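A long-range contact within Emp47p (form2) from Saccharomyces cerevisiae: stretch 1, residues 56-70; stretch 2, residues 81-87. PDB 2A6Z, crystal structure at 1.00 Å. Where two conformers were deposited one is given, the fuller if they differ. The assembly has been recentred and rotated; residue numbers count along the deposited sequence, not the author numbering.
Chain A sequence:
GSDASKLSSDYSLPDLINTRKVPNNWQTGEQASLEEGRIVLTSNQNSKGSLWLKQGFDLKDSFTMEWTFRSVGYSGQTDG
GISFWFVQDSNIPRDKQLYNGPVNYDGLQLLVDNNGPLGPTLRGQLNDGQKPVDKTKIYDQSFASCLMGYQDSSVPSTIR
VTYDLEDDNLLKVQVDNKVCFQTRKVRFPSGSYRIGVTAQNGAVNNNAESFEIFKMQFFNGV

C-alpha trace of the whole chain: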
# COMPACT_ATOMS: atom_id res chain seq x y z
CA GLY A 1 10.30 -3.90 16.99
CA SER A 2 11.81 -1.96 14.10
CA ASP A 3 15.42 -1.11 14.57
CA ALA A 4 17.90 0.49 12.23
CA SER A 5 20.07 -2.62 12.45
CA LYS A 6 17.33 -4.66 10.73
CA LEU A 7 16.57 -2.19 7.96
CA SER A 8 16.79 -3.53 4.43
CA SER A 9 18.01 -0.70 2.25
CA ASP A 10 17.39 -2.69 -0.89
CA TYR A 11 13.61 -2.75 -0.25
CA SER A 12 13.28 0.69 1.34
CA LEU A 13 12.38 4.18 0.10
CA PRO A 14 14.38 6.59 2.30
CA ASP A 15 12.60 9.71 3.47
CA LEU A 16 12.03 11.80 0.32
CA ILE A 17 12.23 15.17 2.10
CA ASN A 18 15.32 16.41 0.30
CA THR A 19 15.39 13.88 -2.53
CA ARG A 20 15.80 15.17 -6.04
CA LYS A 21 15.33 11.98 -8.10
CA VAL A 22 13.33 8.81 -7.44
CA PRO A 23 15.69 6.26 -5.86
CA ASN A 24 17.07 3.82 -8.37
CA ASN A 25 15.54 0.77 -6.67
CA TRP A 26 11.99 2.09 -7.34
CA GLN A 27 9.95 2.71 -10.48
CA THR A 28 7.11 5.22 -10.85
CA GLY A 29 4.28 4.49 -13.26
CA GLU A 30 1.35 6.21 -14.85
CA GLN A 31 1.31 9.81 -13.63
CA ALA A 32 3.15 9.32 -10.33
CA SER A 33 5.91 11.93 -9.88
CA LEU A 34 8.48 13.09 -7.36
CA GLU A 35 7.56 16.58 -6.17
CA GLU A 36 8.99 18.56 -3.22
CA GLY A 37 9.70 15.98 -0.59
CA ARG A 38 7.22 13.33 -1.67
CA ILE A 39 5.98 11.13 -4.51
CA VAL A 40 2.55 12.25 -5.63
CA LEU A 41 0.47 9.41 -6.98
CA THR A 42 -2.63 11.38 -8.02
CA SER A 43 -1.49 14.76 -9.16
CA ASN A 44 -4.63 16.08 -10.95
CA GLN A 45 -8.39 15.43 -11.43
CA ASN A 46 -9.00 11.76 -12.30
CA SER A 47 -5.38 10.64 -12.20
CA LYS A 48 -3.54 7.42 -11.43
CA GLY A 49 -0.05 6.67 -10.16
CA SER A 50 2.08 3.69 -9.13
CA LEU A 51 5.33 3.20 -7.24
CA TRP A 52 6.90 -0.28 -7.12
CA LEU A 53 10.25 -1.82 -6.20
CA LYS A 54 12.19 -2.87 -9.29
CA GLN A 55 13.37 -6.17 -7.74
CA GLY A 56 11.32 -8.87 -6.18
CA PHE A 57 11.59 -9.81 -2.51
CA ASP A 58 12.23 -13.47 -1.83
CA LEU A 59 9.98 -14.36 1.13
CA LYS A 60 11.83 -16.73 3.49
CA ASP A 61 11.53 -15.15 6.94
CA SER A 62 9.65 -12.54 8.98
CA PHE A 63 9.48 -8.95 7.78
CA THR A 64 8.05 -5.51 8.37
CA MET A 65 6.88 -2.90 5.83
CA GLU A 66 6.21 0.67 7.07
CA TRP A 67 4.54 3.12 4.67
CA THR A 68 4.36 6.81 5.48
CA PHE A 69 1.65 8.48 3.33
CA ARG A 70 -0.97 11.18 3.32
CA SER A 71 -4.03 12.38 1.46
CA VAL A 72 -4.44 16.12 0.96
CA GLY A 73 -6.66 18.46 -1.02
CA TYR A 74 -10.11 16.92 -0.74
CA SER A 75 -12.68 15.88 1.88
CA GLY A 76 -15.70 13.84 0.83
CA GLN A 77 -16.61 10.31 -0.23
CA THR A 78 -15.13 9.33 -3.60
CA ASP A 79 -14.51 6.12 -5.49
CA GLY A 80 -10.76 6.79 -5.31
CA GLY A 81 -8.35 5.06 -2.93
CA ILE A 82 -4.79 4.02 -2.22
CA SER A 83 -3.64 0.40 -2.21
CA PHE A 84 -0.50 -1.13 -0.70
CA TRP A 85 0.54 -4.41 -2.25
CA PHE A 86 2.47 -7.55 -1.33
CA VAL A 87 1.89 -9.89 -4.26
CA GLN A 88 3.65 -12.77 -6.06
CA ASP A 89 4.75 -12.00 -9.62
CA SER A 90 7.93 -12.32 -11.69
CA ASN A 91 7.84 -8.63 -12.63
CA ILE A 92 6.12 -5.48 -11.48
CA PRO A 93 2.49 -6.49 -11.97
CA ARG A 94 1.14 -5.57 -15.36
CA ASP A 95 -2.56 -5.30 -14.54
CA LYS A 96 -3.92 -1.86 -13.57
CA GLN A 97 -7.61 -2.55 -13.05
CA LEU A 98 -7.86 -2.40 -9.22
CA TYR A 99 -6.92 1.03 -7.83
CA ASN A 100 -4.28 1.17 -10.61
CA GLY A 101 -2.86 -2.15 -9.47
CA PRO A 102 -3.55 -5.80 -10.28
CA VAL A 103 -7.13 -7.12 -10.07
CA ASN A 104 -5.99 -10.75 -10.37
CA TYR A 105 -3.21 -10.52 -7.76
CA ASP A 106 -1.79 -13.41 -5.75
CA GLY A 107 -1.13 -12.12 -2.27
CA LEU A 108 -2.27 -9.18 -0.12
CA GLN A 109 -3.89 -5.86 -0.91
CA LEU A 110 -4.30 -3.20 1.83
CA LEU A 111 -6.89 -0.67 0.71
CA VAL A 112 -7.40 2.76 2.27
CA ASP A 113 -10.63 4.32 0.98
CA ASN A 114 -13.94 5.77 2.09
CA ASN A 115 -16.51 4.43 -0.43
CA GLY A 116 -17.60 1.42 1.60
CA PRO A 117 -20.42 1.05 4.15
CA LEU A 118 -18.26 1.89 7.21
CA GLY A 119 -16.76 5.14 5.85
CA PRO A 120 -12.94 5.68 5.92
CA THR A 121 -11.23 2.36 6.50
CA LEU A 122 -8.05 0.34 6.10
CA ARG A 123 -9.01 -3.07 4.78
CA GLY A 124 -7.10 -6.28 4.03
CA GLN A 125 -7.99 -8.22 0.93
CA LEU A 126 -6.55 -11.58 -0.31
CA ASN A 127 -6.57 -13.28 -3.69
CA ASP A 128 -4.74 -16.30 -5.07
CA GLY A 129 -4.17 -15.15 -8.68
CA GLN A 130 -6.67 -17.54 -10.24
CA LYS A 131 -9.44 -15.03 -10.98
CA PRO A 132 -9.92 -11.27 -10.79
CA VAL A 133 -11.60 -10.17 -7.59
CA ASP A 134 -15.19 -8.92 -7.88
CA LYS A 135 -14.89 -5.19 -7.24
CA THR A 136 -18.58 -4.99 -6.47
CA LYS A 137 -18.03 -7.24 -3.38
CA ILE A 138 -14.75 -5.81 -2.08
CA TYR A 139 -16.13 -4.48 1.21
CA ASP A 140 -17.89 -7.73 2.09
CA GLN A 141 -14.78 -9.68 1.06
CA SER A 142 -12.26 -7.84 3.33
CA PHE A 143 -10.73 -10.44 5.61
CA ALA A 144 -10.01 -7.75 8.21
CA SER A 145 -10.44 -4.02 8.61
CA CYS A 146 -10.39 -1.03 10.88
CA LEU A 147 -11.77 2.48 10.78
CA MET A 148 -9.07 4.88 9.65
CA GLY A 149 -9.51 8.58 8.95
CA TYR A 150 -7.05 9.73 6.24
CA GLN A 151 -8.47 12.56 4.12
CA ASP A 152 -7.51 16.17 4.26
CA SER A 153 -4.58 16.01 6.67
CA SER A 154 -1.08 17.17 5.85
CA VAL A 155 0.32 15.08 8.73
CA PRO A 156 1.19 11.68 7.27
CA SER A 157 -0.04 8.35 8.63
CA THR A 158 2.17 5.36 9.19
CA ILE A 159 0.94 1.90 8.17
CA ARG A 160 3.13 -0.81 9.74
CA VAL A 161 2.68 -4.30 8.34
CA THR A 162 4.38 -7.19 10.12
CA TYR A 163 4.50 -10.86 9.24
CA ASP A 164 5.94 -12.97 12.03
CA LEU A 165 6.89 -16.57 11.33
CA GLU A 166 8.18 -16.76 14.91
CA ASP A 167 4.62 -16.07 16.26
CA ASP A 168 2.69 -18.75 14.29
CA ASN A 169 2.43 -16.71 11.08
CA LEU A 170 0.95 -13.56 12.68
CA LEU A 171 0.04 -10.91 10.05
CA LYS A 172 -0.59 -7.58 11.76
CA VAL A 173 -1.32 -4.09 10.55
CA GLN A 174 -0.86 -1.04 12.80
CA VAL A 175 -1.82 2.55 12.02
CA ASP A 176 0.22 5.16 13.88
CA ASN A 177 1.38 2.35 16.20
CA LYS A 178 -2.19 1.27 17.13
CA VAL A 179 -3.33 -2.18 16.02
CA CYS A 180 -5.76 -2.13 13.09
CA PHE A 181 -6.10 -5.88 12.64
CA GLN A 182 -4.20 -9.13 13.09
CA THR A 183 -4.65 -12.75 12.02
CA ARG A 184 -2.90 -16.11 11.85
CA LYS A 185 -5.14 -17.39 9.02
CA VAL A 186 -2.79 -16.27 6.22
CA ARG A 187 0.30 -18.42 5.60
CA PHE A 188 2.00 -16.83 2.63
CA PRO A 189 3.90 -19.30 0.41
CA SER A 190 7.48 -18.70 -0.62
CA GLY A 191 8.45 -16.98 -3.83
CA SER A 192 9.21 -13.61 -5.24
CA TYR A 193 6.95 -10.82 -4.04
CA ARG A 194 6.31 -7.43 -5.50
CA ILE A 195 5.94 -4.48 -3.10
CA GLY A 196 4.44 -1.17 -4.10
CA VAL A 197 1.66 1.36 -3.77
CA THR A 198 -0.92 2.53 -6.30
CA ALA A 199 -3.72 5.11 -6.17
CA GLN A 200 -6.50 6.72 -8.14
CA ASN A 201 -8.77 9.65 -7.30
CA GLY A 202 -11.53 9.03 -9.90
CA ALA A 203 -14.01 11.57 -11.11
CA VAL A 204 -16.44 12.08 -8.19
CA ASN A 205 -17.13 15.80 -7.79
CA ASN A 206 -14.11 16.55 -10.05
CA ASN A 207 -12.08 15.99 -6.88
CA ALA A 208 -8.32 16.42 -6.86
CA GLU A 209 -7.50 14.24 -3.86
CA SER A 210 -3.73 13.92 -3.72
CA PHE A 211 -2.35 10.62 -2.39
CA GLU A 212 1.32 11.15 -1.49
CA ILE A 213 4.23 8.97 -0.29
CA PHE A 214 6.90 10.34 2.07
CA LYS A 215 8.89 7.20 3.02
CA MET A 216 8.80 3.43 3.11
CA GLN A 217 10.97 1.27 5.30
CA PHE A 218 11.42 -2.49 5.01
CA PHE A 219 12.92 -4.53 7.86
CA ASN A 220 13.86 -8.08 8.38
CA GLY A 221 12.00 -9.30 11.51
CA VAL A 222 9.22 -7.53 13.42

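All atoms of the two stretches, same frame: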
# COMPACT_ATOMS: atom_id res chain seq x y z
N GLY A 56 12.16 -8.12 -7.09
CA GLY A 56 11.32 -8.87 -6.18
C GLY A 56 12.02 -9.14 -4.85
O GLY A 56 13.22 -9.11 -4.79
N PHE A 57 11.18 -9.43 -3.84
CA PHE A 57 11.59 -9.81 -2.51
C PHE A 57 11.32 -11.29 -2.35
O PHE A 57 10.18 -11.74 -2.51
CB PHE A 57 10.82 -8.96 -1.48
CG PHE A 57 10.89 -9.52 -0.07
CD1 PHE A 57 12.04 -9.54 0.68
CD2 PHE A 57 9.74 -10.10 0.50
CE1 PHE A 57 12.04 -10.09 1.98
CE2 PHE A 57 9.71 -10.60 1.79
CZ PHE A 57 10.87 -10.62 2.51
N ASP A 58 12.37 -12.05 -2.02
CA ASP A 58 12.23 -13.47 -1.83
C ASP A 58 11.80 -13.75 -0.40
O ASP A 58 12.56 -13.61 0.57
CB ASP A 58 13.60 -14.12 -2.08
CG ASP A 58 13.59 -15.62 -2.06
OD1 ASP A 58 14.69 -16.13 -1.90
OD2 ASP A 58 12.50 -16.23 -2.20
N LEU A 59 10.53 -14.18 -0.21
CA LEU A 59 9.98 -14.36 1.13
C LEU A 59 10.48 -15.67 1.73
O LEU A 59 10.06 -16.77 1.33
CB LEU A 59 8.46 -14.30 1.08
CG LEU A 59 7.80 -14.62 2.44
CD1 LEU A 59 8.12 -13.55 3.49
CD2 LEU A 59 6.29 -14.76 2.27
N LYS A 60 11.29 -15.58 2.77
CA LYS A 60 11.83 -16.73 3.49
C LYS A 60 11.69 -16.62 5.00
O LYS A 60 11.80 -17.64 5.70
CB LYS A 60 13.32 -16.93 3.16
CG LYS A 60 13.59 -17.18 1.67
CD LYS A 60 13.11 -18.57 1.27
CE LYS A 60 13.52 -18.88 -0.15
NZ LYS A 60 12.59 -19.83 -0.78
N ASP A 61 11.48 -15.40 5.51
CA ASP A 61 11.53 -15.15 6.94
C ASP A 61 10.68 -13.89 7.24
O ASP A 61 10.23 -13.22 6.32
CB ASP A 61 12.99 -14.89 7.39
CG ASP A 61 13.94 -16.07 7.32
OD1 ASP A 61 14.77 -16.20 6.40
OD2 ASP A 61 13.77 -16.90 8.23
N SER A 62 10.51 -13.64 8.52
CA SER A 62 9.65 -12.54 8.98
C SER A 62 10.11 -11.22 8.42
O SER A 62 11.30 -10.97 8.16
CB SER A 62 9.71 -12.52 10.50
OG SER A 62 9.28 -13.77 10.99
N PHE A 63 9.14 -10.27 8.31
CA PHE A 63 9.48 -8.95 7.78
C PHE A 63 8.46 -7.94 8.28
O PHE A 63 7.40 -8.25 8.75
CB PHE A 63 9.51 -8.97 6.22
CG PHE A 63 8.16 -9.15 5.57
CD1 PHE A 63 7.41 -8.03 5.20
CD2 PHE A 63 7.66 -10.40 5.34
CE1 PHE A 63 6.18 -8.19 4.64
CE2 PHE A 63 6.39 -10.58 4.77
CZ PHE A 63 5.64 -9.47 4.44
N THR A 64 8.87 -6.66 8.06
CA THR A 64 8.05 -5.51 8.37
C THR A 64 8.11 -4.56 7.16
O THR A 64 9.20 -4.33 6.59
CB THR A 64 8.61 -4.74 9.55
OG1 THR A 64 8.66 -5.60 10.69
CG2 THR A 64 7.79 -3.53 9.92
N MET A 65 6.97 -3.98 6.79
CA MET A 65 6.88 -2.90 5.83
C MET A 65 6.19 -1.72 6.51
O MET A 65 5.05 -1.88 6.99
CB MET A 65 6.08 -3.32 4.64
CG MET A 65 6.44 -4.48 3.75
SD MET A 65 5.38 -5.15 2.44
CE MET A 65 3.92 -5.56 3.41
N GLU A 66 6.82 -0.54 6.51
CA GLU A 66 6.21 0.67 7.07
C GLU A 66 6.07 1.69 5.98
O GLU A 66 7.08 2.16 5.41
CB GLU A 66 7.07 1.23 8.20
CG GLU A 66 7.21 0.33 9.39
CD GLU A 66 8.06 0.78 10.51
OE1 GLU A 66 8.67 1.88 10.41
OE2 GLU A 66 8.13 0.07 11.53
N TRP A 67 4.84 2.08 5.69
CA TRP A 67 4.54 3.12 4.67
C TRP A 67 4.12 4.38 5.37
O TRP A 67 3.21 4.37 6.20
CB TRP A 67 3.39 2.62 3.79
CG TRP A 67 3.70 1.58 2.80
CD1 TRP A 67 3.47 0.24 2.89
CD2 TRP A 67 4.30 1.78 1.49
NE1 TRP A 67 3.89 -0.40 1.73
CE2 TRP A 67 4.38 0.53 0.87
CE3 TRP A 67 4.74 2.95 0.82
CZ2 TRP A 67 4.91 0.37 -0.43
CZ3 TRP A 67 5.26 2.75 -0.46
CH2 TRP A 67 5.34 1.49 -1.04
N THR A 68 4.73 5.50 4.96
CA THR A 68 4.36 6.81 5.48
C THR A 68 3.70 7.60 4.30
O THR A 68 4.38 7.85 3.29
CB THR A 68 5.60 7.56 6.00
OG1 THR A 68 6.23 6.79 7.02
CG2 THR A 68 5.19 8.89 6.60
N PHE A 69 2.43 7.92 4.46
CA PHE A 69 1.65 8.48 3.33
C PHE A 69 0.68 9.51 3.85
O PHE A 69 0.37 9.57 5.04
CB PHE A 69 0.93 7.40 2.53
CG PHE A 69 -0.41 7.02 3.15
CD1 PHE A 69 -1.60 7.50 2.61
CD2 PHE A 69 -0.48 6.22 4.30
CE1 PHE A 69 -2.81 7.21 3.19
CE2 PHE A 69 -1.69 5.92 4.86
CZ PHE A 69 -2.88 6.40 4.32
N ARG A 70 0.12 10.29 2.94
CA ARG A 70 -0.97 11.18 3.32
C ARG A 70 -1.90 11.35 2.11
O ARG A 70 -1.58 11.01 0.98
CB ARG A 70 -0.49 12.55 3.82
CG ARG A 70 0.17 13.41 2.71
CD ARG A 70 0.64 14.72 3.34
NE ARG A 70 1.15 15.56 2.22
CZ ARG A 70 1.61 16.76 2.40
NH1 ARG A 70 1.66 17.29 3.60
NH2 ARG A 70 2.03 17.44 1.33
N GLY A 81 -8.96 5.78 -4.06
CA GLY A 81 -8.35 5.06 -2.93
C GLY A 81 -6.90 4.80 -3.20
O GLY A 81 -6.40 5.05 -4.33
N ILE A 82 -6.25 4.33 -2.16
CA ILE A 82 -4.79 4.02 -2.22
C ILE A 82 -4.63 2.58 -1.74
O ILE A 82 -5.23 2.19 -0.73
CB ILE A 82 -3.93 5.04 -1.43
CG1 ILE A 82 -2.43 4.71 -1.53
CG2 ILE A 82 -4.36 5.20 0.03
CD1 ILE A 82 -1.51 5.78 -1.03
N SER A 83 -3.86 1.83 -2.50
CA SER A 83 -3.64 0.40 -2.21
C SER A 83 -2.15 0.12 -2.06
O SER A 83 -1.30 0.57 -2.84
CB SER A 83 -4.14 -0.43 -3.38
OG SER A 83 -5.55 -0.54 -3.39
N PHE A 84 -1.85 -0.67 -1.03
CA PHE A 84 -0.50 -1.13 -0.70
C PHE A 84 -0.45 -2.62 -0.95
O PHE A 84 -1.32 -3.34 -0.48
CB PHE A 84 -0.13 -0.80 0.75
CG PHE A 84 -0.30 0.65 1.09
CD1 PHE A 84 0.76 1.53 0.99
CD2 PHE A 84 -1.53 1.16 1.55
CE1 PHE A 84 0.62 2.87 1.30
CE2 PHE A 84 -1.70 2.49 1.81
CZ PHE A 84 -0.60 3.35 1.70
N TRP A 85 0.56 -3.07 -1.70
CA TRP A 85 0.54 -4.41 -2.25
C TRP A 85 1.72 -5.26 -1.75
O TRP A 85 2.83 -4.74 -1.59
CB TRP A 85 0.66 -4.35 -3.78
CG TRP A 85 -0.43 -3.55 -4.43
CD1 TRP A 85 -0.38 -2.21 -4.73
CD2 TRP A 85 -1.72 -4.03 -4.87
NE1 TRP A 85 -1.58 -1.81 -5.35
CE2 TRP A 85 -2.38 -2.91 -5.44
CE3 TRP A 85 -2.35 -5.28 -4.85
CZ2 TRP A 85 -3.68 -3.01 -5.99
CZ3 TRP A 85 -3.62 -5.36 -5.40
CH2 TRP A 85 -4.27 -4.25 -5.96
N PHE A 86 1.46 -6.53 -1.60
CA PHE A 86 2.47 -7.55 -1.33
C PHE A 86 2.02 -8.81 -2.10
O PHE A 86 1.19 -9.55 -1.61
CB PHE A 86 2.59 -7.77 0.18
CG PHE A 86 3.60 -8.86 0.56
CD1 PHE A 86 4.96 -8.56 0.47
CD2 PHE A 86 3.21 -10.13 0.98
CE1 PHE A 86 5.93 -9.51 0.81
CE2 PHE A 86 4.15 -11.06 1.32
CZ PHE A 86 5.52 -10.74 1.25
N VAL A 87 2.52 -8.94 -3.33
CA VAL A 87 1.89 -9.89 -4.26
C VAL A 87 2.95 -10.68 -5.07
O VAL A 87 3.98 -10.12 -5.46
CB VAL A 87 0.91 -9.20 -5.26
CG1 VAL A 87 -0.22 -8.48 -4.48
CG2 VAL A 87 1.59 -8.19 -6.16
O HOH W 1 3.27 -2.90 0.44

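The contact is a layer of apolar side chains, mostly between strands 63-70 and 81-87, with F57 and L59 added from ahead of the first strand. The strands run nearly antiparallel (161°) with axes 10.2 Å apart at closest approach. That spacing is too wide for backbone pairing, and no direct hydrogen bond crosses it; together the stretches bury 441 Å². Alternation along each strand sorts the residues: F63, M65, W67 and F69 point CA-to-CB toward the other stretch, as do I82, F84 and F86.

F86, with chi1 at 178° (t), gives up the most surface, 106 Å². Its broad, flat ring offers both face and edge. F63 lies over one face in an offset stack (centroids 4.7 Å apart, planes at 29°; F63 CZ to F86 CZ, 3.4 Å). F57 CD2 approaches F86 CE1 at 3.9 Å and L59 CD2 approaches F86 CZ at 4.2 Å, both near the ring plane, while the flexible, unbranched M65 brings SD obliquely to 4.0 Å from F86 CD1.

F84 turns its edge to two faces: that of W67 (W67 CG to F84 CD1, 3.5 Å; planes at 51°) and that of F69 (F69 CD2 to F84 CZ, 3.9 Å; 65°). Aliphatic I82, extended by two t rotamers, brings CD1 to 4.0 Å from F69 CD1.

Among these contacting side chains only W67 carries a polar hydrogen; a single water accepts from W67 NE1 (2.9 Å from the water O) and donates to W85 O (2.8 Å), satisfying the indole nitrogen within this apolar layer.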